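PDB 4Q1Q: autotransporter adhesin/invasin TibA from Escherichia coli, which mediates adhesion to and invasion of human intestinal epithelial cells, drives bacterial aggregation through contacts between its own copies, and enhances biofilm formation. Local coordinates for residues T170-T175 with A187-N192; I147-S152 with S166-V171; G195-Y200 with G213-S218. One frame throughout, in Å; residues are numbered along the deposited sequence.

Interaction 1: T170-T175 with A187-N192; sequences TVLNNT and AKTTIN. With 289 (D-glycero-alpha-D-manno-heptopyranose), chain Z; 289 (D-glycero-alpha-D-manno-heptopyranose), chain Y; 289 (D-glycero-alpha-D-manno-heptopyranose), chain R.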
loop_
_atom_site.group_PDB
_atom_site.type_symbol
_atom_site.label_atom_id
_atom_site.label_comp_id
_atom_site.label_asym_id
_atom_site.label_seq_id
_atom_site.Cartn_x
_atom_site.Cartn_y
_atom_site.Cartn_z
ATOM N N THR A 170 3.403 4.549 6.314
ATOM C CA THR A 170 3.809 3.220 5.896
ATOM C C THR A 170 4.910 2.734 6.839
ATOM O O THR A 170 5.781 3.513 7.255
ATOM C CB THR A 170 4.304 3.275 4.430
ATOM O OG1 THR A 170 3.329 3.914 3.592
ATOM C CG2 THR A 170 4.537 1.885 3.902
ATOM N N VAL A 171 4.883 1.436 7.124
ATOM C CA VAL A 171 5.941 0.755 7.855
ATOM C C VAL A 171 6.592 -0.296 6.968
ATOM O O VAL A 171 5.880 -1.063 6.325
ATOM C CB VAL A 171 5.396 0.050 9.111
ATOM C CG1 VAL A 171 6.544 -0.479 9.948
ATOM C CG2 VAL A 171 4.584 1.016 9.964
ATOM N N LEU A 172 7.923 -0.278 6.893
ATOM C CA LEU A 172 8.667 -1.242 6.079
ATOM C C LEU A 172 9.519 -2.131 6.976
ATOM O O LEU A 172 10.415 -1.647 7.665
ATOM C CB LEU A 172 9.613 -0.588 5.069
ATOM C CG LEU A 172 9.113 0.567 4.208
ATOM C CD1 LEU A 172 10.175 1.067 3.236
ATOM C CD2 LEU A 172 7.853 0.107 3.493
ATOM N N ASN A 173 9.205 -3.419 6.962
ATOM C CA ASN A 173 9.906 -4.441 7.733
ATOM C C ASN A 173 10.789 -5.269 6.801
ATOM O O ASN A 173 11.034 -4.843 5.670
ATOM C CB ASN A 173 8.881 -5.304 8.479
ATOM C CG ASN A 173 7.948 -4.478 9.341
ATOM O OD1 ASN A 173 8.402 -3.694 10.173
ATOM N ND2 ASN A 173 6.645 -4.613 9.119
ATOM N N ASN A 174 11.219 -6.451 7.240
ATOM C CA ASN A 174 12.435 -7.108 6.756
ATOM C C ASN A 174 12.355 -7.621 5.319
ATOM O O ASN A 174 11.675 -8.603 5.048
ATOM C CB ASN A 174 12.833 -8.260 7.695
ATOM C CG ASN A 174 14.282 -8.690 7.534
ATOM O OD1 ASN A 174 15.060 -8.082 6.798
ATOM N ND2 ASN A 174 14.662 -9.747 8.244
ATOM N N THR A 175 13.099 -6.983 4.421
ATOM C CA THR A 175 13.020 -7.140 2.961
ATOM C C THR A 175 11.718 -6.606 2.343
ATOM O O THR A 175 11.383 -6.915 1.196
ATOM C CB THR A 175 13.236 -8.601 2.515
ATOM O OG1 THR A 175 12.064 -9.378 2.782
ATOM C CG2 THR A 175 14.447 -9.211 3.223
ATOM N N ALA A 187 4.851 9.920 3.030
ATOM C CA ALA A 187 5.011 10.729 4.231
ATOM C C ALA A 187 5.038 9.809 5.439
ATOM O O ALA A 187 4.300 8.825 5.473
ATOM C CB ALA A 187 3.916 11.775 4.341
ATOM N N LYS A 188 5.942 10.097 6.374
ATOM C CA LYS A 188 6.017 9.439 7.675
ATOM C C LYS A 188 6.216 7.941 7.533
ATOM O O LYS A 188 5.582 7.129 8.225
ATOM C CB LYS A 188 4.770 9.706 8.531
ATOM C CG LYS A 188 4.401 11.167 8.737
ATOM C CD LYS A 188 5.441 11.905 9.563
ATOM C CE LYS A 188 5.196 13.403 9.527
ATOM N NZ LYS A 188 6.435 14.109 9.946
ATOM N N THR A 189 7.103 7.604 6.604
ATOM C CA THR A 189 7.470 6.227 6.356
ATOM C C THR A 189 8.455 5.874 7.462
ATOM O O THR A 189 9.369 6.630 7.778
ATOM C CB THR A 189 8.107 6.018 4.963
ATOM O OG1 THR A 189 7.185 6.356 3.916
ATOM C CG2 THR A 189 8.496 4.567 4.778
ATOM N N THR A 190 8.275 4.679 8.006
ATOM C CA THR A 190 9.167 4.107 8.994
ATOM C C THR A 190 9.893 2.932 8.349
ATOM O O THR A 190 9.261 1.994 7.852
ATOM C CB THR A 190 8.348 3.673 10.227
ATOM O OG1 THR A 190 7.997 4.854 10.959
ATOM C CG2 THR A 190 9.143 2.712 11.101
ATOM N N ILE A 191 11.223 2.991 8.342
ATOM C CA ILE A 191 11.954 1.914 7.677
ATOM C C ILE A 191 12.646 1.092 8.758
ATOM O O ILE A 191 13.646 1.524 9.316
ATOM C CB ILE A 191 13.003 2.391 6.652
ATOM C CG1 ILE A 191 12.442 3.434 5.681
ATOM C CG2 ILE A 191 13.534 1.183 5.897
ATOM C CD1 ILE A 191 13.493 3.955 4.712
ATOM N N ASN A 192 12.117 -0.092 9.041
ATOM C CA ASN A 192 12.708 -0.965 10.045
ATOM C C ASN A 192 13.915 -1.682 9.455
ATOM O O ASN A 192 14.361 -1.348 8.351
ATOM C CB ASN A 192 11.644 -1.910 10.629
ATOM C CG ASN A 192 10.765 -1.186 11.628
ATOM O OD1 ASN A 192 11.265 -0.348 12.379
ATOM N ND2 ASN A 192 9.459 -1.440 11.598
HETATM O O7 289 Z . 14.558 -7.189 12.449
HETATM C C7 289 Z . 14.576 -8.217 11.450
HETATM C C6 289 Z . 16.006 -8.701 11.279
HETATM O O6 289 Z . 15.967 -9.832 10.405
HETATM C C5 289 Z . 16.887 -7.596 10.704
HETATM O O5 289 Z . 17.426 -6.837 11.792
HETATM C C1 289 Z . 18.170 -5.705 11.337
HETATM C C2 289 Z . 19.403 -6.134 10.547
HETATM O O2 289 Z . 20.335 -6.838 11.371
HETATM C C3 289 Z . 18.888 -6.967 9.377
HETATM O O3 289 Z . 19.958 -7.503 8.600
HETATM C C4 289 Z . 18.028 -8.131 9.845
HETATM O O4 289 Z . 17.626 -8.808 8.650
HETATM O O7 289 Y . 7.000 -14.140 5.421
HETATM C C7 289 Y . 7.975 -15.189 5.413
HETATM C C6 289 Y . 9.184 -14.640 6.161
HETATM O O6 289 Y . 9.903 -15.708 6.786
HETATM C C5 289 Y . 10.038 -13.812 5.203
HETATM O O5 289 Y . 10.748 -12.874 6.015
HETATM C C1 289 Y . 11.396 -11.910 5.188
HETATM C C2 289 Y . 12.551 -12.605 4.480
HETATM O O2 289 Y . 13.433 -13.207 5.435
HETATM C C3 289 Y . 11.911 -13.614 3.530
HETATM O O3 289 Y . 12.933 -14.316 2.816
HETATM C C4 289 Y . 11.010 -14.575 4.297
HETATM O O4 289 Y . 10.333 -15.354 3.306
HETATM O O7 289 R . -1.529 14.203 1.233
HETATM C C7 289 R . -0.605 13.314 0.592
HETATM C C6 289 R . 0.300 14.039 -0.407
HETATM O O6 289 R . -0.058 15.426 -0.493
HETATM C C5 289 R . 1.803 13.886 -0.130
HETATM O O5 289 R . 2.542 14.542 -1.163
HETATM C C1 289 R . 3.886 14.050 -1.184
HETATM C C2 289 R . 4.669 14.624 -0.004
HETATM O O2 289 R . 4.890 16.038 -0.115
HETATM C C3 289 R . 3.905 14.213 1.258
HETATM O O3 289 R . 4.500 14.913 2.361
HETATM C C4 289 R . 2.390 14.444 1.168
HETATM O O4 289 R . 1.781 13.811 2.300
HETATM O O HOH W 1 4.534 6.417 4.086
#
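Thr170, Ala187 and Thr189 share one water, held by three hydrogen bonds at the corner before the strands, where Thr170 N and Ala187 O do not bond directly. The water accepts from Thr170 N, donates to Ala187 O at 2.8 Å, and is bonded to Thr189 OG1 at 2.7 Å, a small hydroxyl suited to a buried corner. The backbone ladder of two parallel strands follows: Thr190 N donates to Thr170 O at 2.9 Å, Leu172 N to Thr190 O, and Asn192 N to Leu172 O. Thr189 CA adds a CA-H...O contact to Thr170 O at 3.3 Å. Leu172 and Ile191 lie side by side on the inner face, Leu172 CD1 being 4.1 Å from Ile191 CG1, and Met197 packs on both. At the downstream end, Asn173 and Asn192 run alongside each other with their amide planes only 10° apart. Asn192 ND2 donates nearly straight to Asn173 OD1 at 2.9 Å. In Asn173, chi1 (-55°) puts CG beside the backbone N, and the turn at chi2 (-54°) presents OD1 to Asn192. Asn173 ND2 in turn bonds to Asn154 OD1, so the three amides form an asparagine ladder, a known feature of parallel beta-helices. Asparagine suits such a rung because one flat group both donates and accepts. Bonds on both OD1 and ND2 define which way the Asn173 amide is flipped, and such a chain of amides would be expected to polarise its members cooperatively.

Interaction 2: I147-S152 with S166-V171; sequences IVKATS and SATDTV. With 289 (D-glycero-alpha-D-manno-heptopyranose), chain R.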
loop_
_atom_site.group_PDB
_atom_site.type_symbol
_atom_site.label_atom_id
_atom_site.label_comp_id
_atom_site.label_asym_id
_atom_site.label_seq_id
_atom_site.Cartn_x
_atom_site.Cartn_y
_atom_site.Cartn_z
ATOM N N ILE A 147 -5.063 6.981 -1.914
ATOM C CA ILE A 147 -4.331 7.277 -0.693
ATOM C C ILE A 147 -4.351 6.072 0.224
ATOM O O ILE A 147 -5.405 5.468 0.467
ATOM C CB ILE A 147 -4.919 8.474 0.074
ATOM C CG1 ILE A 147 -4.980 9.690 -0.862
ATOM C CG2 ILE A 147 -4.081 8.761 1.312
ATOM C CD1 ILE A 147 -5.473 10.981 -0.235
ATOM N N VAL A 148 -3.174 5.728 0.737
ATOM C CA VAL A 148 -3.060 4.588 1.643
ATOM C C VAL A 148 -2.398 5.039 2.935
ATOM O O VAL A 148 -1.483 5.864 2.916
ATOM C CB VAL A 148 -2.287 3.389 1.050
ATOM C CG1 VAL A 148 -2.987 2.870 -0.190
ATOM C CG2 VAL A 148 -0.848 3.755 0.711
ATOM N N LYS A 149 -2.909 4.529 4.050
ATOM C CA LYS A 149 -2.501 5.015 5.356
ATOM C C LYS A 149 -2.233 3.793 6.191
ATOM O O LYS A 149 -3.020 2.859 6.155
ATOM C CB LYS A 149 -3.559 5.920 5.989
ATOM C CG LYS A 149 -3.421 6.061 7.502
ATOM C CD LYS A 149 -4.499 6.941 8.112
ATOM C CE LYS A 149 -4.012 8.372 8.266
ATOM N NZ LYS A 149 -5.146 9.333 8.358
ATOM N N ALA A 150 -1.114 3.819 6.911
ATOM C CA ALA A 150 -0.741 2.772 7.853
ATOM C C ALA A 150 -0.625 1.415 7.183
ATOM O O ALA A 150 -0.957 0.405 7.793
ATOM C CB ALA A 150 -1.725 2.686 9.019
ATOM N N THR A 151 -0.146 1.380 5.945
ATOM C CA THR A 151 0.244 0.116 5.322
ATOM C C THR A 151 1.474 -0.494 6.011
ATOM O O THR A 151 2.473 0.193 6.233
ATOM C CB THR A 151 0.592 0.319 3.834
ATOM O OG1 THR A 151 -0.403 1.121 3.175
ATOM C CG2 THR A 151 0.687 -1.012 3.119
ATOM N N SER A 152 1.385 -1.780 6.343
ATOM C CA SER A 152 2.507 -2.604 6.771
ATOM C C SER A 152 3.020 -3.403 5.577
ATOM O O SER A 152 2.318 -4.277 5.063
ATOM C CB SER A 152 2.112 -3.583 7.889
ATOM O OG SER A 152 1.785 -2.889 9.085
ATOM N N SER A 166 -0.515 8.391 -3.059
ATOM C CA SER A 166 0.032 8.884 -1.807
ATOM C C SER A 166 -0.034 7.870 -0.677
ATOM O O SER A 166 -1.067 7.253 -0.430
ATOM C CB SER A 166 -0.676 10.181 -1.409
ATOM O OG SER A 166 0.070 10.839 -0.401
ATOM N N ALA A 167 1.074 7.752 0.045
ATOM C CA ALA A 167 1.153 6.803 1.149
ATOM C C ALA A 167 1.555 7.571 2.380
ATOM O O ALA A 167 2.503 8.357 2.323
ATOM C CB ALA A 167 2.185 5.721 0.891
ATOM N N THR A 168 0.867 7.301 3.483
ATOM C CA THR A 168 1.252 7.897 4.756
ATOM C C THR A 168 1.396 6.806 5.831
ATOM O O THR A 168 0.713 5.778 5.801
ATOM C CB THR A 168 0.298 9.056 5.142
ATOM O OG1 THR A 168 0.831 9.736 6.287
ATOM C CG2 THR A 168 -1.116 8.582 5.493
ATOM N N ASP A 169 2.378 6.983 6.711
ATOM C CA ASP A 169 2.550 6.158 7.900
ATOM C C ASP A 169 2.792 4.727 7.476
ATOM O O ASP A 169 2.429 3.791 8.173
ATOM C CB ASP A 169 1.340 6.200 8.841
ATOM C CG ASP A 169 1.037 7.605 9.337
ATOM O OD1 ASP A 169 1.722 8.015 10.296
ATOM O OD2 ASP A 169 0.136 8.279 8.784
ATOM N N THR A 170 3.403 4.549 6.314
ATOM C CA THR A 170 3.809 3.220 5.896
ATOM C C THR A 170 4.910 2.734 6.839
ATOM O O THR A 170 5.781 3.513 7.255
ATOM C CB THR A 170 4.304 3.275 4.430
ATOM O OG1 THR A 170 3.329 3.914 3.592
ATOM C CG2 THR A 170 4.537 1.885 3.902
ATOM N N VAL A 171 4.883 1.436 7.124
ATOM C CA VAL A 171 5.941 0.755 7.855
ATOM C C VAL A 171 6.592 -0.296 6.968
ATOM O O VAL A 171 5.880 -1.063 6.325
ATOM C CB VAL A 171 5.396 0.050 9.111
ATOM C CG1 VAL A 171 6.544 -0.479 9.948
ATOM C CG2 VAL A 171 4.584 1.016 9.964
HETATM O O7 289 R . -1.529 14.203 1.233
HETATM C C7 289 R . -0.605 13.314 0.592
HETATM C C6 289 R . 0.300 14.039 -0.407
HETATM O O6 289 R . -0.058 15.426 -0.493
HETATM C C5 289 R . 1.803 13.886 -0.130
HETATM O O5 289 R . 2.542 14.542 -1.163
HETATM C C1 289 R . 3.886 14.050 -1.184
HETATM C C2 289 R . 4.669 14.624 -0.004
HETATM O O2 289 R . 4.890 16.038 -0.115
HETATM C C3 289 R . 3.905 14.213 1.258
HETATM O O3 289 R . 4.500 14.913 2.361
HETATM C C4 289 R . 2.390 14.444 1.168
HETATM O O4 289 R . 1.781 13.811 2.300
HETATM O O HOH W 2 0.785 3.499 4.096
#
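Val148 and Ala167 pack closely on the inward face of these two parallel coils, Val148 CG2 3.6 Å from Ala167 CB. The small alanine lets the valine branch settle against it, with Gln140, Val142 and Val161 also nearby. The backbone is as closely knit: Thr168 N donates to Val148 O at 2.8 Å, and Ala150 N to Thr168 O. On the other face the start of Lys149 is equally snug, its CB reaching Thr168 CG2 at 3.6 Å; the outer end is looser. The chain bends at chi3 (-95°), which sets CE 4.0 Å from Thr168 CG2, while NZ is 5.4 Å from Asp169 OD2, too far for a salt bridge. Asp169 OD2 instead takes the hydroxyl OG1 of Thr168 at 3.0 Å, from above the carboxylate plane. Ala150 and Asp169 both have positive phi, and where the direct ladder is interrupted at this corner a water bridges the coils: it accepts from Thr151 N and donates to Thr168 O at 2.8 Å, while Thr170 OG1 lies 2.6 Å from it. The valine and alanine keep the inward face apolar, whereas the opposite charges of Lys149 and Asp169 would attract at longer range, probably weakened by solvent; Lys188 also lies against Asp169.

Interaction 3: G195-Y200 with G213-S218; sequences GGMYLY and GRQYVS. With 289 (D-glycero-alpha-D-manno-heptopyranose), chain T; 289 (D-glycero-alpha-D-manno-heptopyranose), chain P.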
loop_
_atom_site.group_PDB
_atom_site.type_symbol
_atom_site.label_atom_id
_atom_site.label_comp_id
_atom_site.label_asym_id
_atom_site.label_seq_id
_atom_site.Cartn_x
_atom_site.Cartn_y
_atom_site.Cartn_z
ATOM N N GLY A 195 14.208 -3.106 5.780
ATOM C CA GLY A 195 13.326 -2.378 4.867
ATOM C C GLY A 195 14.067 -1.605 3.785
ATOM O O GLY A 195 15.150 -1.091 4.027
ATOM N N GLY A 196 13.478 -1.491 2.597
ATOM C CA GLY A 196 13.980 -0.624 1.527
ATOM C C GLY A 196 12.947 0.314 0.924
ATOM O O GLY A 196 11.927 -0.117 0.403
HETATM N N MSE A 197 13.204 1.615 0.989
HETATM C CA MSE A 197 12.361 2.594 0.320
HETATM C C MSE A 197 13.124 3.113 -0.870
HETATM O O MSE A 197 14.245 3.584 -0.711
HETATM C CB MSE A 197 12.064 3.720 1.317
HETATM C CG MSE A 197 10.944 4.670 0.895
HETATM SE SE MSE A 197 10.970 6.299 2.023
HETATM C CE MSE A 197 9.236 7.053 1.473
ATOM N N TYR A 198 12.525 3.108 -2.054
ATOM C CA TYR A 198 13.232 3.560 -3.256
ATOM C C TYR A 198 12.527 4.759 -3.872
ATOM O O TYR A 198 11.362 4.683 -4.245
ATOM C CB TYR A 198 13.334 2.461 -4.327
ATOM C CG TYR A 198 14.108 1.223 -3.941
ATOM C CD1 TYR A 198 13.606 0.334 -2.997
ATOM C CD2 TYR A 198 15.331 0.913 -4.534
ATOM C CE1 TYR A 198 14.298 -0.813 -2.633
ATOM C CE2 TYR A 198 16.044 -0.218 -4.160
ATOM C CZ TYR A 198 15.518 -1.081 -3.211
ATOM O OH TYR A 198 16.197 -2.197 -2.788
ATOM N N LEU A 199 13.236 5.870 -4.019
ATOM C CA LEU A 199 12.636 7.045 -4.631
ATOM C C LEU A 199 13.059 7.076 -6.098
ATOM O O LEU A 199 14.164 7.513 -6.420
ATOM C CB LEU A 199 13.049 8.294 -3.852
ATOM C CG LEU A 199 12.782 8.282 -2.344
ATOM C CD1 LEU A 199 13.039 9.663 -1.746
ATOM C CD2 LEU A 199 11.366 7.834 -2.011
ATOM N N TYR A 200 12.203 6.547 -6.967
ATOM C CA TYR A 200 12.492 6.450 -8.392
ATOM C C TYR A 200 11.868 7.641 -9.088
ATOM O O TYR A 200 10.958 7.508 -9.900
ATOM C CB TYR A 200 11.905 5.181 -8.993
ATOM C CG TYR A 200 12.597 3.901 -8.613
ATOM C CD1 TYR A 200 13.973 3.826 -8.499
ATOM C CD2 TYR A 200 11.855 2.737 -8.439
ATOM C CE1 TYR A 200 14.593 2.632 -8.183
ATOM C CE2 TYR A 200 12.463 1.533 -8.142
ATOM C CZ TYR A 200 13.834 1.487 -8.026
ATOM O OH TYR A 200 14.448 0.300 -7.710
ATOM N N GLY A 213 17.787 -0.380 8.213
ATOM C CA GLY A 213 16.843 0.074 7.187
ATOM C C GLY A 213 17.543 0.963 6.175
ATOM O O GLY A 213 18.572 1.563 6.484
ATOM N N ARG A 214 17.018 1.049 4.955
ATOM C CA ARG A 214 17.688 1.864 3.933
ATOM C C ARG A 214 16.707 2.661 3.071
ATOM O O ARG A 214 15.661 2.159 2.662
ATOM C CB ARG A 214 18.552 0.977 3.025
ATOM C CG ARG A 214 19.916 0.559 3.570
ATOM C CD ARG A 214 19.879 -0.710 4.406
ATOM N NE ARG A 214 21.187 -1.132 4.915
ATOM C CZ ARG A 214 21.749 -0.743 6.058
ATOM N NH1 ARG A 214 21.178 0.151 6.857
ATOM N NH2 ARG A 214 22.942 -1.227 6.391
ATOM N N GLN A 215 17.069 3.908 2.781
ATOM C CA GLN A 215 16.359 4.697 1.788
ATOM C C GLN A 215 17.336 4.957 0.649
ATOM O O GLN A 215 18.458 5.387 0.882
ATOM C CB GLN A 215 15.889 6.030 2.354
ATOM C CG GLN A 215 15.101 6.897 1.379
ATOM C CD GLN A 215 14.801 8.252 1.995
ATOM O OE1 GLN A 215 15.704 9.069 2.189
ATOM N NE2 GLN A 215 13.523 8.515 2.274
ATOM N N TYR A 216 16.861 4.741 -0.572
ATOM C CA TYR A 216 17.666 4.924 -1.766
ATOM C C TYR A 216 17.080 6.032 -2.624
ATOM O O TYR A 216 15.977 5.885 -3.130
ATOM C CB TYR A 216 17.672 3.619 -2.556
ATOM C CG TYR A 216 18.091 2.395 -1.776
ATOM C CD1 TYR A 216 19.432 2.093 -1.558
ATOM C CD2 TYR A 216 17.135 1.505 -1.314
ATOM C CE1 TYR A 216 19.817 0.951 -0.868
ATOM C CE2 TYR A 216 17.505 0.359 -0.637
ATOM C CZ TYR A 216 18.837 0.103 -0.399
ATOM O OH TYR A 216 19.124 -1.024 0.322
ATOM N N VAL A 217 17.800 7.138 -2.768
ATOM C CA VAL A 217 17.267 8.267 -3.510
ATOM C C VAL A 217 17.916 8.296 -4.891
ATOM O O VAL A 217 19.083 8.630 -5.053
ATOM C CB VAL A 217 17.486 9.583 -2.743
ATOM C CG1 VAL A 217 16.791 10.748 -3.425
ATOM C CG2 VAL A 217 16.955 9.411 -1.323
ATOM N N SER A 218 17.133 8.001 -5.916
ATOM C CA SER A 218 17.692 7.972 -7.256
ATOM C C SER A 218 17.193 9.173 -8.034
ATOM O O SER A 218 16.508 10.050 -7.498
ATOM C CB SER A 218 17.311 6.680 -7.960
ATOM O OG SER A 218 18.008 5.618 -7.346
HETATM O O7 289 T . 17.493 5.094 -12.811
HETATM C C7 289 T . 17.257 5.285 -11.413
HETATM C C6 289 T . 17.456 3.943 -10.725
HETATM O O6 289 T . 18.082 3.023 -11.623
HETATM C C5 289 T . 18.307 4.059 -9.470
HETATM O O5 289 T . 17.311 3.913 -8.460
HETATM C C1 289 T . 17.761 4.350 -7.195
HETATM C C2 289 T . 18.852 3.379 -6.783
HETATM O O2 289 T . 18.240 2.106 -6.563
HETATM C C3 289 T . 19.959 3.333 -7.834
HETATM O O3 289 T . 20.952 2.365 -7.463
HETATM C C4 289 T . 19.382 3.014 -9.200
HETATM O O4 289 T . 20.486 3.038 -10.110
HETATM O O7 289 P . 10.718 4.756 -12.751
HETATM C C7 289 P . 9.986 4.175 -13.832
HETATM C C6 289 P . 8.520 4.117 -13.413
HETATM O O6 289 P . 7.831 3.228 -14.306
HETATM C C5 289 P . 8.337 3.741 -11.937
HETATM O O5 289 P . 6.967 4.075 -11.709
HETATM C C1 289 P . 6.539 3.859 -10.367
HETATM C C2 289 P . 6.535 2.350 -10.159
HETATM O O2 289 P . 5.817 1.647 -11.170
HETATM C C3 289 P . 7.990 1.916 -10.185
HETATM O O3 289 P . 8.045 0.502 -10.003
HETATM C C4 289 P . 8.631 2.304 -11.511
HETATM O O4 289 P . 10.011 2.078 -11.228
#
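Tyr198 and Tyr216 stack on adjacent coils of the right-handed parallel beta-helix, the fold of autotransporter passenger stalks. The strands pair in register; Leu199 N, for example, donates almost straight (178°) to Tyr216 O. Tyr198 can be followed outward. Its CB lies 3.8 Å above the plane of the Tyr200 ring, offset toward the rim. CG stands beside the backbone N (chi1 -62°), and from there the ring lies next to that of Tyr216. Atom CD2 has the heptose hydroxyl oxygen O2 (chain T) in the ring plane, at the edge, while CD1 and CE1 lie against Tyr216 CD2. Further out, Tyr198 CE2 comes 3.5 Å from Tyr216 CD2, the atom that sits over the centre of the Tyr198 ring. CZ lies against both CD2 and CE2 of Tyr216, and at the tip Tyr198 OH is 3.6 Å from Tyr216 CE2. The pair is an offset stack, centroids 4.6 Å apart and planes 30° apart, and Phe179 of the preceding coil meets Tyr198 as well, so the aromatic row runs on. Glycine suits position 196 because a CB there would be crowded by Tyr198 CE1, about 3.1 Å away. On the inner face, Met197, deposited as selenomethionine, extends beside Gln215, and its SE is 3.4 Å from Gln215 NE2. Gln215 OE1 accepts from Gln234 NE2, which gives this buried amide a polar partner on the next coil. Leu199 CD1 rests 3.9 Å from Val217 CG2, branched aliphatics well suited to filling the helix interior. Outside, the ring edges of Tyr198 and Tyr200 meet O2 and O5 of one heptose, whose anomeric carbon C1 is covalently bound to Ser218 OG at 1.3 Å.

Interactions 1 and 2 follow each other around the coil: they share Thr170 and Val171, and their centres are about 9 Å apart. Ala187 is probably joined to the coil before it by two backbone hydrogen bonds, Ala187 N to Ala167 O and Asp169 N to Ala187 O, each 2.9 Å. Interaction 3 belongs to another face of the helix, about 10 Å from interaction 1 between centres, and the two meet through the interior, where Met197 CE lies 3.3 Å from Thr189 OG1. Interactions 2 and 3 do not touch, their nearest atoms being about 7 Å apart. Heptoses decorate the outside: one lies by Ala187 of interaction 1 and near Ser166 of interaction 2, where the modelled approach is doubtful, and another is bonded to Ser218 in interaction 3.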